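Local coordinates for protein putative acyl-CoA thioester hydrolase YbhC (Escherichia coli K-12, PDB 3GRH) that is a putative acyl-CoA thioesterase of the outer membrane, a lipoprotein of the pectinesterase family that neither binds pectin nor shows pectinesterase activity, at residues A42-N47 against I392-N397. Residues are numbered along the deposited sequence; the frame is centred on the assembly and turned at random.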
loop_
_atom_site.group_PDB
_atom_site.type_symbol
_atom_site.label_atom_id
_atom_site.label_comp_id
_atom_site.label_asym_id
_atom_site.label_seq_id
_atom_site.Cartn_x
_atom_site.Cartn_y
_atom_site.Cartn_z
ATOM N N ALA A 42 0.841 -26.088 5.481
ATOM C CA ALA A 42 1.483 -25.513 6.668
ATOM C C ALA A 42 2.966 -25.319 6.506
ATOM O O ALA A 42 3.526 -24.255 6.908
ATOM C CB ALA A 42 1.213 -26.388 7.896
ATOM N N LYS A 43 3.601 -26.296 5.876
ATOM C CA LYS A 43 5.030 -26.223 5.636
ATOM C C LYS A 43 5.377 -25.098 4.715
ATOM O O LYS A 43 6.339 -24.356 4.948
ATOM C CB LYS A 43 5.572 -27.568 5.131
ATOM C CG LYS A 43 7.125 -27.533 4.963
ATOM C CD LYS A 43 7.837 -27.305 6.300
ATOM C CE LYS A 43 9.307 -27.812 6.290
ATOM N NZ LYS A 43 10.033 -27.364 5.041
ATOM N N GLU A 44 4.626 -24.982 3.640
ATOM C CA GLU A 44 4.872 -23.843 2.753
ATOM C C GLU A 44 4.634 -22.540 3.484
ATOM O O GLU A 44 5.339 -21.554 3.217
ATOM C CB GLU A 44 3.945 -23.925 1.557
ATOM C CG GLU A 44 4.355 -25.001 0.549
ATOM C CD GLU A 44 3.266 -25.395 -0.479
ATOM O OE1 GLU A 44 2.067 -25.330 -0.198
ATOM O OE2 GLU A 44 3.625 -25.848 -1.589
ATOM N N ALA A 45 3.608 -22.458 4.330
ATOM C CA ALA A 45 3.238 -21.154 4.882
ATOM C C ALA A 45 4.265 -20.681 5.882
ATOM O O ALA A 45 4.291 -19.499 6.219
ATOM C CB ALA A 45 1.858 -21.214 5.591
ATOM N N GLN A 46 5.135 -21.547 6.384
ATOM C CA GLN A 46 6.171 -21.088 7.314
ATOM C C GLN A 46 7.149 -20.080 6.681
ATOM O O GLN A 46 7.797 -19.302 7.392
ATOM C CB GLN A 46 6.982 -22.268 7.832
ATOM C CG GLN A 46 6.221 -23.307 8.537
ATOM C CD GLN A 46 7.128 -24.430 8.984
ATOM O OE1 GLN A 46 6.755 -25.601 8.957
ATOM N NE2 GLN A 46 8.353 -24.072 9.368
ATOM N N ASN A 47 7.272 -20.104 5.387
ATOM C CA ASN A 47 8.149 -19.139 4.681
ATOM C C ASN A 47 7.488 -17.792 4.486
ATOM O O ASN A 47 8.135 -16.918 3.902
ATOM C CB ASN A 47 8.532 -19.645 3.317
ATOM C CG ASN A 47 9.710 -20.601 3.351
ATOM O OD1 ASN A 47 10.407 -20.750 4.379
ATOM N ND2 ASN A 47 9.939 -21.266 2.228
ATOM N N ILE A 392 2.750 -32.342 -0.566
ATOM C CA ILE A 392 2.577 -31.440 -1.713
ATOM C C ILE A 392 3.916 -30.861 -2.017
ATOM O O ILE A 392 4.650 -30.466 -1.086
ATOM C CB ILE A 392 1.590 -30.300 -1.388
ATOM C CG1 ILE A 392 0.176 -30.887 -1.289
ATOM C CG2 ILE A 392 1.671 -29.131 -2.436
ATOM C CD1 ILE A 392 -0.776 -30.102 -0.387
ATOM N N GLN A 393 4.242 -30.868 -3.305
ATOM C CA GLN A 393 5.444 -30.269 -3.828
ATOM C C GLN A 393 5.142 -29.260 -4.922
ATOM O O GLN A 393 4.519 -29.577 -5.934
ATOM C CB GLN A 393 6.341 -31.344 -4.390
ATOM C CG GLN A 393 7.367 -31.865 -3.442
ATOM C CD GLN A 393 8.098 -33.037 -4.043
ATOM O OE1 GLN A 393 8.064 -33.232 -5.262
ATOM N NE2 GLN A 393 8.750 -33.838 -3.203
ATOM N N ARG A 394 5.614 -28.038 -4.749
ATOM C CA ARG A 394 5.628 -27.130 -5.879
ATOM C C ARG A 394 6.617 -26.034 -5.631
ATOM O O ARG A 394 6.937 -25.744 -4.492
ATOM C CB ARG A 394 4.226 -26.639 -6.215
ATOM C CG ARG A 394 3.532 -26.194 -5.004
ATOM C CD ARG A 394 2.124 -25.616 -5.174
ATOM N NE ARG A 394 1.623 -25.591 -3.800
ATOM C CZ ARG A 394 0.368 -25.432 -3.410
ATOM N NH1 ARG A 394 -0.594 -25.125 -4.238
ATOM N NH2 ARG A 394 0.071 -25.555 -2.137
ATOM N N ASN A 395 7.178 -25.517 -6.698
ATOM C CA ASN A 395 8.088 -24.385 -6.585
ATOM C C ASN A 395 7.240 -23.125 -6.495
ATOM O O ASN A 395 6.581 -22.707 -7.478
ATOM C CB ASN A 395 8.996 -24.354 -7.794
ATOM C CG ASN A 395 9.886 -23.119 -7.868
ATOM O OD1 ASN A 395 9.856 -22.235 -7.021
ATOM N ND2 ASN A 395 10.678 -23.045 -8.984
ATOM N N LEU A 396 7.242 -22.488 -5.341
ATOM C CA LEU A 396 6.415 -21.327 -5.122
ATOM C C LEU A 396 6.848 -20.105 -5.899
ATOM O O LEU A 396 6.120 -19.085 -5.847
ATOM C CB LEU A 396 6.394 -20.991 -3.626
ATOM C CG LEU A 396 5.847 -22.091 -2.746
ATOM C CD1 LEU A 396 6.123 -21.794 -1.245
ATOM C CD2 LEU A 396 4.315 -22.267 -3.002
ATOM N N ASN A 397 8.006 -20.170 -6.581
ATOM C CA ASN A 397 8.501 -19.039 -7.344
ATOM C C ASN A 397 8.562 -19.332 -8.839
ATOM O O ASN A 397 9.099 -18.538 -9.608
ATOM C CB ASN A 397 9.824 -18.582 -6.782
ATOM C CG ASN A 397 9.673 -18.087 -5.367
ATOM O OD1 ASN A 397 10.210 -18.727 -4.410
ATOM N ND2 ASN A 397 8.893 -17.043 -5.174
HETATM O O HOH W 1 5.987 -26.492 -1.841
#
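E44, on the short helix that starts at A42, faces L396 in the loop that follows strand 391-393, their CA atoms 8.4 Å apart, so long side chains rather than backbones bridge the two segments. The bridge is a worked example of the side-on carboxylate–guanidinium pair. R394 presents one edge of its guanidinium, giving NE to E44 OE2 at 3.0 Å in an almost straight bond (177°) and NH2 to E44 OE1 at 2.8 Å. Both oxygens are met on their syn sides, yet the two planes are turned 32° apart, so the pairing is twisted rather than flat. E44 reaches across because its chain runs extended beyond CG (chi2 164°). Two bonds to separate atoms restrict rotation of both groups. A water donates to E44 OE2 and to R394 O (2.9 Å), tying the carboxylate to the backbone of its own partner. Carbon completes the setting: L396 CD1 lies 4.1 Å from E44 CG, and I392 CG2 approaches E44 OE2. Further bonds, from S41 N to E44 OE1 and from R394 to the carbonyls of I39, P32 and N382, hold the ion pair in place, while R394 and L396 also touch W405. The arrangement is a bidentate surface salt bridge that joins the N-terminal arm to the C-terminal loops at one end of the parallel beta-helix, away from the predicted nucleophile D280.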